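Local coordinates for protein beta-mannosidase (Trichoderma harzianum, PDB 4CVU) that probably hydrolyses beta-linked mannose from the non-reducing ends of sugar chains, as a fungal retaining exo-glycosidase of family 2, at residues Val740-Ala744 and Ile824-Ala828; Ile82-Asn86 and Gly157-Arg161; Tyr433-Asp437 and Leu475-Leu481. One frame throughout, in Å; residues are numbered along the deposited sequence.

How the contacts relate
The three contacts lie in three separate parts of this multidomain enzyme and follow one another along the chain. Contact 2 is in the N-terminal galactose-binding-like domain, contact 3 in the central (beta/alpha)8 barrel, and contact 1 in an Ig-like sandwich further on. Contacts 1 and 2 are on opposite sides of the chain's centre, with their own centres about 55 Å apart. Contact 3 is about 34 Å from each, centre to centre, and about 22 Å by nearest atoms. In this family the barrel carries the active site at the C-terminal ends of its strands. Contact 3 packs at the other end. Contact 2 carries a glycan; contacts 1 and 3 border cadmium ions.

Contact 1. Residues Val740-Ala744 and Ile824-Ala828; sequences VIASA and IELTA. With CD (cadmium ion), chain Z.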
ATOM      1  N   VAL A 740     -35.112  26.225   5.564  1.00 43.08           N
ATOM      2  CA  VAL A 740     -36.088  26.113   6.646  1.00 43.18           C
ATOM      3  C   VAL A 740     -35.924  24.727   7.298  1.00 42.30           C
ATOM      4  O   VAL A 740     -36.048  23.708   6.624  1.00 44.05           O
ATOM      5  CB  VAL A 740     -37.526  26.275   6.088  1.00 44.81           C
ATOM      6  CG1 VAL A 740     -38.548  26.392   7.199  1.00 45.35           C
ATOM      7  CG2 VAL A 740     -37.622  27.496   5.183  1.00 46.07           C
ATOM      8  N   ILE A 741     -35.618  24.709   8.594  1.00 41.45           N
ATOM      9  CA  ILE A 741     -35.361  23.480   9.338  1.00 41.09           C
ATOM     10  C   ILE A 741     -36.175  23.455  10.622  1.00 41.72           C
ATOM     11  O   ILE A 741     -36.494  24.496  11.191  1.00 41.87           O
ATOM     12  CB  ILE A 741     -33.842  23.303   9.661  1.00 40.52           C
ATOM     13  CG1 ILE A 741     -33.321  24.468  10.528  1.00 40.59           C
ATOM     14  CG2 ILE A 741     -33.036  23.211   8.361  1.00 40.08           C
ATOM     15  CD1 ILE A 741     -31.946  24.225  11.132  1.00 39.44           C
ATOM     16  N   ALA A 742     -36.533  22.247  11.034  1.00 43.94           N
ATOM     17  CA  ALA A 742     -37.111  21.951  12.348  1.00 45.28           C
ATOM     18  C   ALA A 742     -36.050  21.243  13.162  1.00 45.32           C
ATOM     19  O   ALA A 742     -35.486  20.244  12.711  1.00 47.30           O
ATOM     20  CB  ALA A 742     -38.336  21.052  12.201  1.00 44.87           C
ATOM     21  N   SER A 743     -35.788  21.737  14.358  1.00 45.24           N
ATOM     22  CA  SER A 743     -34.635  21.316  15.121  1.00 44.89           C
ATOM     23  C   SER A 743     -35.059  20.884  16.518  1.00 46.82           C
ATOM     24  O   SER A 743     -35.860  21.577  17.150  1.00 46.24           O
ATOM     25  CB  SER A 743     -33.621  22.463  15.213  1.00 43.88           C
ATOM     26  OG  SER A 743     -33.070  22.810  13.937  1.00 43.39           O
ATOM     27  N   ALA A 744     -34.509  19.756  16.991  1.00 46.16           N
ATOM     28  CA  ALA A 744     -34.851  19.203  18.306  1.00 47.45           C
ATOM     29  C   ALA A 744     -33.763  19.510  19.304  1.00 45.00           C
ATOM     30  O   ALA A 744     -32.628  19.121  19.106  1.00 46.65           O
ATOM     31  CB  ALA A 744     -35.049  17.693  18.223  1.00 46.40           C
ATOM     32  N   ILE A 824     -39.524  13.644  12.462  1.00 45.84           N
ATOM     33  CA  ILE A 824     -39.908  15.031  12.237  1.00 46.49           C
ATOM     34  C   ILE A 824     -39.820  15.387  10.752  1.00 46.90           C
ATOM     35  O   ILE A 824     -38.768  15.250  10.161  1.00 45.17           O
ATOM     36  CB  ILE A 824     -38.949  15.942  13.012  1.00 46.33           C
ATOM     37  CG1 ILE A 824     -39.045  15.650  14.519  1.00 46.26           C
ATOM     38  CG2 ILE A 824     -39.251  17.406  12.728  1.00 46.45           C
ATOM     39  CD1 ILE A 824     -37.876  16.172  15.306  1.00 45.11           C
ATOM     40  N   GLU A 825     -40.924  15.837  10.157  1.00 48.78           N
ATOM     41  CA  GLU A 825     -40.920  16.330   8.780  1.00 51.17           C
ATOM     42  C   GLU A 825     -41.596  17.684   8.687  1.00 52.24           C
ATOM     43  O   GLU A 825     -42.778  17.839   9.056  1.00 51.31           O
ATOM     44  CB  GLU A 825     -41.598  15.381   7.797  1.00 54.83           C
ATOM     45  CG  GLU A 825     -41.286  13.918   8.043  1.00 59.85           C
ATOM     46  CD  GLU A 825     -41.521  13.017   6.824  1.00 66.15           C
ATOM     47  OE1 GLU A 825     -42.061  13.481   5.769  1.00 69.22           O
ATOM     48  OE2 GLU A 825     -41.137  11.829   6.932  1.00 65.55           O
ATOM     49  N   LEU A 826     -40.828  18.636   8.160  1.00 49.86           N
ATOM     50  CA  LEU A 826     -41.260  19.987   7.937  1.00 49.17           C
ATOM     51  C   LEU A 826     -41.560  20.211   6.467  1.00 51.35           C
ATOM     52  O   LEU A 826     -40.824  19.735   5.601  1.00 47.74           O
ATOM     53  CB  LEU A 826     -40.179  20.950   8.400  1.00 48.87           C
ATOM     54  CG  LEU A 826     -40.404  22.443   8.127  1.00 48.65           C
ATOM     55  CD1 LEU A 826     -39.707  23.266   9.203  1.00 49.15           C
ATOM     56  CD2 LEU A 826     -39.923  22.853   6.743  1.00 48.12           C
ATOM     57  N   THR A 827     -42.658  20.934   6.203  1.00 51.67           N
ATOM     58  CA  THR A 827     -42.957  21.462   4.867  1.00 55.53           C
ATOM     59  C   THR A 827     -43.316  22.931   5.007  1.00 55.84           C
ATOM     60  O   THR A 827     -43.969  23.322   5.973  1.00 56.49           O
ATOM     61  CB  THR A 827     -44.143  20.747   4.193  1.00 57.08           C
ATOM     62  OG1 THR A 827     -43.878  19.354   4.137  1.00 58.09           O
ATOM     63  CG2 THR A 827     -44.338  21.255   2.778  1.00 60.46           C
ATOM     64  N   ALA A 828     -42.866  23.734   4.051  1.00 56.06           N
ATOM     65  CA  ALA A 828     -43.105  25.174   4.066  1.00 56.34           C
ATOM     66  C   ALA A 828     -43.108  25.704   2.657  1.00 54.65           C
ATOM     67  O   ALA A 828     -42.644  25.061   1.728  1.00 54.17           O
ATOM     68  CB  ALA A 828     -42.061  25.900   4.904  1.00 56.52           C
TER
HETATM   69 CD    CD Z1021     -42.726   9.979   6.079  0.50125.66          CD
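This is face-to-face packing inside a beta-sandwich, the Ig/CBM-like fold of family 2 mannosidases. Strand 740-744 belongs to one sheet and strand 824-828 to the other. Their axes come within 7.1 Å and run roughly antiparallel, at 153°. No hydrogen bond joins them; the side-chain contacts are apolar. I824 starts the interface: its CG2 lies 3.8 Å from A742 CB, and its CD1 is 4.3 Å from A744 CB. E825 points away from the interface, and its OE2 binds a cadmium ion at 2.6 Å. L826 is the central residue and the most covered. Its CD1 sits 4.0 Å from A742 CB and 3.8 Å from A742 N, against the backbone, while its CD2 meets V740 CG1 at 3.8 Å. V757 and V769 also touch L826, extending the core along both sheets. T827 points away, like E825. A828 points back inward and closes the row, with its CB 4.2 Å from V740 CG1.

Contact 2. Residues Ile82-Asn86 and Gly157-Arg161; sequences IAAQN and GSVPR. With NAG (2-acetamido-2-deoxy-beta-D-glucopyranose), chain C.
An N-glycosylated turn packs here on the start of a helix, in the galactose-binding-like domain of this family 2 enzyme. Segment 82-86 leaves a short, weakly bonded helix, with Q85 N bonded to I82 O at 3.3 Å, and becomes extended at Q85 and N86. Segment 157-161 enters helix 159-168. The backbones come closest at Q85 and S158 (CA to CA 4.7 Å) and at N86 and G157 (4.6 Å).

N86 has the most surface covered. Its chi1 is m (-72°). ND2 is bonded covalently to C1 of the first NAG at 1.4 Å and also hydrogen-bonds to N155. OD1 turns to the other segment, where it takes a weak hydrogen bond from S158 N at 3.3 Å. Water 3 donates to N86 OD1 (2.9 Å) and accepts from S158 N (2.9 Å) and R161 NE (3.2 Å). R161 reaches back along the turn with its chi1 and chi2 in t, and its NH2 makes a salt bridge with E43.

S158 is the N-cap residue. Its t rotamer (173°) sends OG across to donate to A83 O at 2.6 Å. This short bond ties the end of helix 80-83 to the start of helix 159-168.

A83 is the third main residue. Its carbonyl is met by S158 OG, by P160 CD at 3.9 Å, and by water 1 at 2.8 Å. Water 1 also accepts from V159 N at 2.9 Å. G157 lies under the sugar: a CB there would be crowded by the ring oxygen, since NAG O5 is already 3.2 Å from G157 CA.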
ATOM      1  N   ILE A  82      14.609  15.712   1.700  1.00 39.97           N
ATOM      2  CA  ILE A  82      14.303  16.580   0.587  1.00 39.24           C
ATOM      3  C   ILE A  82      14.242  18.016   1.056  1.00 39.50           C
ATOM      4  O   ILE A  82      14.955  18.871   0.524  1.00 41.89           O
ATOM      5  CB  ILE A  82      12.984  16.155  -0.117  1.00 39.69           C
ATOM      6  CG1 ILE A  82      13.206  14.824  -0.852  1.00 40.47           C
ATOM      7  CG2 ILE A  82      12.536  17.212  -1.099  1.00 38.94           C
ATOM      8  CD1 ILE A  82      11.934  14.120  -1.305  1.00 39.87           C
ATOM      9  N   ALA A  83      13.426  18.303   2.071  1.00 39.80           N
ATOM     10  CA  ALA A  83      13.330  19.677   2.584  1.00 39.83           C
ATOM     11  C   ALA A  83      14.685  20.189   3.119  1.00 41.74           C
ATOM     12  O   ALA A  83      14.910  21.384   3.165  1.00 42.50           O
ATOM     13  CB  ALA A  83      12.300  19.742   3.699  1.00 39.88           C
ATOM     14  N   ALA A  84      15.528  19.291   3.593  1.00 42.08           N
ATOM     15  CA  ALA A  84      16.791  19.663   4.186  1.00 43.16           C
ATOM     16  C   ALA A  84      17.882  20.157   3.207  1.00 45.01           C
ATOM     17  O   ALA A  84      18.935  20.586   3.651  1.00 47.62           O
ATOM     18  CB  ALA A  84      17.305  18.552   5.074  1.00 43.44           C
ATOM     19  N   GLN A  85      17.662  20.062   1.899  1.00 43.08           N
ATOM     20  CA  GLN A  85      18.650  20.497   0.904  1.00 44.88           C
ATOM     21  C   GLN A  85      18.125  21.393  -0.227  1.00 45.47           C
ATOM     22  O   GLN A  85      16.943  21.534  -0.407  1.00 43.35           O
ATOM     23  CB  GLN A  85      19.361  19.307   0.310  1.00 44.43           C
ATOM     24  CG  GLN A  85      18.509  18.510  -0.629  1.00 42.73           C
ATOM     25  CD  GLN A  85      19.228  17.287  -1.141  1.00 42.99           C
ATOM     26  OE1 GLN A  85      20.052  17.400  -1.993  1.00 44.71           O
ATOM     27  NE2 GLN A  85      18.900  16.124  -0.618  1.00 43.80           N
ATOM     28  N   ASN A  86      19.031  22.014  -0.970  1.00 45.05           N
ATOM     29  CA  ASN A  86      18.701  22.801  -2.167  1.00 46.11           C
ATOM     30  C   ASN A  86      18.290  21.994  -3.389  1.00 44.75           C
ATOM     31  O   ASN A  86      18.790  20.936  -3.617  1.00 45.49           O
ATOM     32  CB  ASN A  86      19.859  23.697  -2.615  1.00 47.92           C
ATOM     33  CG  ASN A  86      20.109  24.888  -1.699  1.00 50.90           C
ATOM     34  OD1 ASN A  86      19.996  24.789  -0.513  1.00 50.49           O
ATOM     35  ND2 ASN A  86      20.462  26.011  -2.279  1.00 51.44           N
ATOM     36  N   GLY A 157      16.478  27.241  -2.075  1.00 41.49           N
ATOM     37  CA  GLY A 157      17.076  26.871  -0.791  1.00 41.66           C
ATOM     38  C   GLY A 157      16.317  25.820  -0.014  1.00 41.45           C
ATOM     39  O   GLY A 157      15.146  25.539  -0.280  1.00 39.81           O
ATOM     40  N   SER A 158      17.008  25.210   0.941  1.00 41.62           N
ATOM     41  CA  SER A 158      16.387  24.475   2.021  1.00 41.33           C
ATOM     42  C   SER A 158      15.821  25.536   2.970  1.00 41.82           C
ATOM     43  O   SER A 158      16.575  26.340   3.486  1.00 40.34           O
ATOM     44  CB  SER A 158      17.411  23.627   2.744  1.00 42.01           C
ATOM     45  OG  SER A 158      16.859  23.023   3.889  1.00 41.42           O
ATOM     46  N   VAL A 159      14.489  25.551   3.158  1.00 39.07           N
ATOM     47  CA  VAL A 159      13.862  26.610   3.931  1.00 39.11           C
ATOM     48  C   VAL A 159      14.126  26.508   5.448  1.00 41.89           C
ATOM     49  O   VAL A 159      14.397  27.533   6.097  1.00 44.67           O
ATOM     50  CB  VAL A 159      12.373  26.778   3.596  1.00 39.75           C
ATOM     51  CG1 VAL A 159      11.727  27.898   4.402  1.00 39.83           C
ATOM     52  CG2 VAL A 159      12.181  27.085   2.120  1.00 39.13           C
ATOM     53  N   PRO A 160      14.046  25.292   6.031  1.00 42.60           N
ATOM     54  CA  PRO A 160      14.382  25.086   7.428  1.00 43.81           C
ATOM     55  C   PRO A 160      15.782  25.565   7.782  1.00 42.81           C
ATOM     56  O   PRO A 160      15.989  26.159   8.833  1.00 43.95           O
ATOM     57  CB  PRO A 160      14.342  23.574   7.557  1.00 44.34           C
ATOM     58  CG  PRO A 160      13.287  23.155   6.613  1.00 45.18           C
ATOM     59  CD  PRO A 160      13.405  24.095   5.454  1.00 44.18           C
ATOM     60  N   ARG A 161      16.727  25.276   6.908  1.00 43.56           N
ATOM     61  CA  ARG A 161      18.125  25.671   7.131  1.00 47.09           C
ATOM     62  C   ARG A 161      18.264  27.180   7.135  1.00 46.42           C
ATOM     63  O   ARG A 161      18.910  27.738   8.017  1.00 50.72           O
ATOM     64  CB  ARG A 161      19.045  25.078   6.064  1.00 47.40           C
ATOM     65  CG  ARG A 161      20.505  25.490   6.242  1.00 52.20           C
ATOM     66  CD  ARG A 161      21.440  24.505   5.570  1.00 54.15           C
ATOM     67  NE  ARG A 161      21.289  24.567   4.127  1.00 54.42           N
ATOM     68  CZ  ARG A 161      21.521  23.562   3.288  1.00 52.21           C
ATOM     69  NH1 ARG A 161      21.898  22.376   3.708  1.00 53.06           N
ATOM     70  NH2 ARG A 161      21.338  23.751   2.000  1.00 52.97           N
TER
HETATM   71  C1  NAG C   1      20.752  27.210  -1.605  1.00 43.62           C
HETATM   72  C2  NAG C   1      22.151  27.680  -2.079  1.00 42.96           C
HETATM   73  C3  NAG C   1      22.469  29.057  -1.513  1.00 46.56           C
HETATM   74  C4  NAG C   1      21.329  30.048  -1.732  1.00 46.25           C
HETATM   75  C5  NAG C   1      19.957  29.438  -1.343  1.00 45.64           C
HETATM   76  C6  NAG C   1      18.774  30.353  -1.733  1.00 43.96           C
HETATM   77  C7  NAG C   1      23.717  25.889  -2.550  1.00 41.57           C
HETATM   78  C8  NAG C   1      24.778  24.941  -2.075  1.00 44.89           C
HETATM   79  N2  NAG C   1      23.190  26.740  -1.674  1.00 42.27           N
HETATM   80  O3  NAG C   1      23.658  29.525  -2.133  1.00 49.49           O
HETATM   81  O4  NAG C   1      21.582  31.189  -0.924  1.00 47.98           O
HETATM   82  O5  NAG C   1      19.774  28.172  -1.951  1.00 43.90           O
HETATM   83  O6  NAG C   1      18.568  30.388  -3.135  1.00 41.16           O
HETATM   84  O7  NAG C   1      23.365  25.853  -3.709  1.00 40.84           O
HETATM   85  O   HOH W   1      13.103  23.245   2.050  1.00 36.53           O
HETATM   86  O   HOH W   2      14.407  22.598  -0.297  1.00 44.84           O
HETATM   87  O   HOH W   3      19.554  26.170   2.005  1.00 50.25           O

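Contact 3. Residues Tyr433-Asp437 and Leu475-Leu481; sequences YDIAD and LNHHASL. With CD (cadmium ion), chain S; CD (cadmium ion), chain R.
Two cadmium ions, 4.6 Å apart from CD of chain S to CD of chain R, sit beside this contact. D434 chelates the chain R ion, with OD1 at 2.6 Å and OD2 at 2.5 Å, and waters 6 and 7 bind the same ion. H477, with chi1 in p (73°), binds the chain S ion through NE2 at 2.8 Å. D430 is a ligand of both ions. Water 5 is 2.5 Å from the chain S ion and hydrogen-bonds to H478 NE2 at 3.1 Å.

Segment 433-437 is helical, and D437 N bonds to Y433 O at 2.8 Å. Segment 475-481 makes two consecutive type I turns, 475-478 and 478-481, that share H478. H478 N bonds to L475 O (3.1 Å), and L481 N to H478 O (3.2 Å). The closest backbone pair is D437 with S480, CA to CA 4.7 Å.

In the (beta/alpha)8 barrel, this joins helix 430-439 to the loop between helix 458-475 and strand 481-485, at the N-terminal end of the strand. D437, with chi1 in m (-73°), holds the loop. Its OD2 accepts from H478 ND1 at 2.7 Å, nearly linear at 177°. Its OD1 accepts from S480 N at 2.8 Å and, weakly, from S480 OG at 3.1 Å.

Y433 is the most covered residue of the contact, and its OH bonds to S445. Two CH-pi contacts form: L475 CD2 lies 3.9 Å from the Y433 ring centroid, and Y433 CB stands 3.4 Å above the H478 ring centroid. A436 CB packs on S480 CB at 3.6 Å.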
ATOM      1  N   TYR A 433     -10.828  31.637  -7.451  1.00 38.08           N
ATOM      2  CA  TYR A 433     -11.799  32.714  -7.233  1.00 38.03           C
ATOM      3  C   TYR A 433     -12.780  32.770  -8.408  1.00 38.80           C
ATOM      4  O   TYR A 433     -13.937  33.063  -8.218  1.00 38.57           O
ATOM      5  CB  TYR A 433     -11.129  34.095  -7.052  1.00 37.43           C
ATOM      6  CG  TYR A 433     -10.651  34.397  -5.628  1.00 37.30           C
ATOM      7  CD1 TYR A 433      -9.383  34.019  -5.188  1.00 37.27           C
ATOM      8  CD2 TYR A 433     -11.463  35.085  -4.731  1.00 36.79           C
ATOM      9  CE1 TYR A 433      -8.948  34.293  -3.880  1.00 36.70           C
ATOM     10  CE2 TYR A 433     -11.024  35.384  -3.439  1.00 36.77           C
ATOM     11  CZ  TYR A 433      -9.762  34.986  -3.017  1.00 37.15           C
ATOM     12  OH  TYR A 433      -9.306  35.260  -1.727  1.00 36.28           O
ATOM     13  N   ASP A 434     -12.326  32.472  -9.624  1.00 38.01           N
ATOM     14  CA  ASP A 434     -13.239  32.412 -10.763  1.00 38.52           C
ATOM     15  C   ASP A 434     -14.378  31.436 -10.564  1.00 36.53           C
ATOM     16  O   ASP A 434     -15.525  31.723 -10.938  1.00 38.16           O
ATOM     17  CB  ASP A 434     -12.503  31.975 -12.036  1.00 39.73           C
ATOM     18  CG  ASP A 434     -11.688  33.075 -12.641  1.00 41.52           C
ATOM     19  OD1 ASP A 434     -11.798  34.269 -12.212  1.00 43.61           O
ATOM     20  OD2 ASP A 434     -10.928  32.717 -13.568  1.00 43.32           O
ATOM     21  N   ILE A 435     -14.066  30.282 -10.011  1.00 33.82           N
ATOM     22  CA  ILE A 435     -15.042  29.257  -9.774  1.00 33.21           C
ATOM     23  C   ILE A 435     -16.037  29.796  -8.733  1.00 33.62           C
ATOM     24  O   ILE A 435     -17.257  29.726  -8.877  1.00 33.84           O
ATOM     25  CB  ILE A 435     -14.351  27.973  -9.293  1.00 32.68           C
ATOM     26  CG1 ILE A 435     -13.652  27.321 -10.511  1.00 32.78           C
ATOM     27  CG2 ILE A 435     -15.381  26.998  -8.736  1.00 32.47           C
ATOM     28  CD1 ILE A 435     -12.597  26.331 -10.178  1.00 32.63           C
ATOM     29  N   ALA A 436     -15.501  30.368  -7.696  1.00 33.61           N
ATOM     30  CA  ALA A 436     -16.371  30.952  -6.645  1.00 33.79           C
ATOM     31  C   ALA A 436     -17.286  32.018  -7.240  1.00 35.48           C
ATOM     32  O   ALA A 436     -18.505  31.936  -7.130  1.00 35.95           O
ATOM     33  CB  ALA A 436     -15.480  31.526  -5.561  1.00 33.17           C
ATOM     34  N   ASP A 437     -16.701  32.983  -7.947  1.00 36.18           N
ATOM     35  CA  ASP A 437     -17.454  34.032  -8.649  1.00 37.83           C
ATOM     36  C   ASP A 437     -18.707  33.542  -9.369  1.00 39.07           C
ATOM     37  O   ASP A 437     -19.815  34.045  -9.158  1.00 39.18           O
ATOM     38  CB  ASP A 437     -16.553  34.676  -9.727  1.00 37.96           C
ATOM     39  CG  ASP A 437     -15.503  35.561  -9.175  1.00 38.43           C
ATOM     40  OD1 ASP A 437     -15.502  35.873  -7.959  1.00 37.05           O
ATOM     41  OD2 ASP A 437     -14.656  36.010  -9.992  1.00 38.41           O
ATOM     42  N   LEU A 475      -6.590  40.419  -6.586  1.00 40.79           N
ATOM     43  CA  LEU A 475      -7.838  39.718  -6.238  1.00 40.18           C
ATOM     44  C   LEU A 475      -9.073  40.599  -6.170  1.00 41.62           C
ATOM     45  O   LEU A 475     -10.187  40.082  -6.194  1.00 41.06           O
ATOM     46  CB  LEU A 475      -7.664  38.988  -4.908  1.00 40.61           C
ATOM     47  CG  LEU A 475      -6.718  37.782  -4.987  1.00 40.70           C
ATOM     48  CD1 LEU A 475      -6.441  37.216  -3.595  1.00 41.04           C
ATOM     49  CD2 LEU A 475      -7.303  36.698  -5.864  1.00 40.68           C
ATOM     50  N   ASN A 476      -8.870  41.931  -6.141  1.00 41.93           N
ATOM     51  CA  ASN A 476      -9.931  42.882  -5.815  1.00 41.05           C
ATOM     52  C   ASN A 476     -11.157  42.846  -6.728  1.00 41.21           C
ATOM     53  O   ASN A 476     -12.253  43.167  -6.302  1.00 39.91           O
ATOM     54  CB  ASN A 476      -9.394  44.323  -5.806  1.00 42.89           C
ATOM     55  CG  ASN A 476     -10.317  45.254  -5.080  1.00 42.63           C
ATOM     56  OD1 ASN A 476     -10.503  45.148  -3.873  1.00 42.43           O
ATOM     57  ND2 ASN A 476     -10.942  46.140  -5.818  1.00 43.80           N
ATOM     58  N   HIS A 477     -10.959  42.449  -7.980  1.00 40.62           N
ATOM     59  CA  HIS A 477     -12.045  42.454  -8.954  1.00 42.60           C
ATOM     60  C   HIS A 477     -13.004  41.271  -8.889  1.00 43.20           C
ATOM     61  O   HIS A 477     -13.986  41.243  -9.627  1.00 42.28           O
ATOM     62  CB  HIS A 477     -11.445  42.456 -10.358  1.00 44.25           C
ATOM     63  CG  HIS A 477     -10.842  41.156 -10.746  1.00 45.22           C
ATOM     64  ND1 HIS A 477     -11.534  40.212 -11.478  1.00 47.34           N
ATOM     65  CD2 HIS A 477      -9.625  40.623 -10.495  1.00 45.59           C
ATOM     66  CE1 HIS A 477     -10.760  39.162 -11.681  1.00 45.80           C
ATOM     67  NE2 HIS A 477      -9.605  39.384 -11.091  1.00 46.84           N
ATOM     68  N   HIS A 478     -12.667  40.261  -8.075  1.00 41.35           N
ATOM     69  CA  HIS A 478     -13.503  39.073  -7.945  1.00 39.96           C
ATOM     70  C   HIS A 478     -14.741  39.351  -7.138  1.00 38.82           C
ATOM     71  O   HIS A 478     -14.635  39.750  -5.973  1.00 39.30           O
ATOM     72  CB  HIS A 478     -12.703  37.945  -7.292  1.00 38.52           C
ATOM     73  CG  HIS A 478     -11.696  37.338  -8.203  1.00 38.59           C
ATOM     74  ND1 HIS A 478     -12.062  36.586  -9.296  1.00 39.95           N
ATOM     75  CD2 HIS A 478     -10.350  37.390  -8.213  1.00 39.20           C
ATOM     76  CE1 HIS A 478     -10.980  36.159  -9.915  1.00 40.05           C
ATOM     77  NE2 HIS A 478      -9.928  36.660  -9.303  1.00 40.38           N
ATOM     78  N   ALA A 479     -15.918  39.117  -7.731  1.00 39.28           N
ATOM     79  CA  ALA A 479     -17.184  39.326  -6.988  1.00 39.58           C
ATOM     80  C   ALA A 479     -17.337  38.431  -5.753  1.00 41.74           C
ATOM     81  O   ALA A 479     -17.985  38.819  -4.773  1.00 40.48           O
ATOM     82  CB  ALA A 479     -18.372  39.155  -7.900  1.00 40.13           C
ATOM     83  N   SER A 480     -16.701  37.253  -5.784  1.00 40.93           N
ATOM     84  CA  SER A 480     -16.758  36.318  -4.638  1.00 40.36           C
ATOM     85  C   SER A 480     -15.997  36.823  -3.393  1.00 39.40           C
ATOM     86  O   SER A 480     -16.287  36.405  -2.278  1.00 40.65           O
ATOM     87  CB  SER A 480     -16.190  34.979  -5.071  1.00 39.06           C
ATOM     88  OG  SER A 480     -14.790  35.071  -5.079  1.00 40.87           O
ATOM     89  N   LEU A 481     -15.029  37.712  -3.577  1.00 38.27           N
ATOM     90  CA  LEU A 481     -14.192  38.178  -2.484  1.00 39.14           C
ATOM     91  C   LEU A 481     -15.072  38.935  -1.517  1.00 38.95           C
ATOM     92  O   LEU A 481     -15.780  39.843  -1.906  1.00 38.96           O
ATOM     93  CB  LEU A 481     -13.061  39.076  -2.999  1.00 39.73           C
ATOM     94  CG  LEU A 481     -12.187  39.762  -1.937  1.00 41.52           C
ATOM     95  CD1 LEU A 481     -11.473  38.731  -1.072  1.00 40.44           C
ATOM     96  CD2 LEU A 481     -11.170  40.729  -2.571  1.00 41.45           C
TER
HETATM   97 CD    CD S1014      -7.391  37.771 -11.558  1.00 76.45          CD
HETATM   98 CD    CD R1013     -10.085  35.006 -14.078  1.00 52.77          CD
HETATM   99  O   HOH W   4     -15.687  38.465 -10.658  1.00 41.57           O
HETATM  100  O   HOH W   5      -6.820  37.026  -9.296  1.00 35.19           O
HETATM  101  O   HOH W   6      -9.613  34.242 -16.007  1.00 40.86           O
HETATM  102  O   HOH W   7     -10.911  37.395 -14.512  1.00 37.39           O
HETATM  103  O   HOH W   8      -6.664  37.420 -14.107  1.00 53.53           O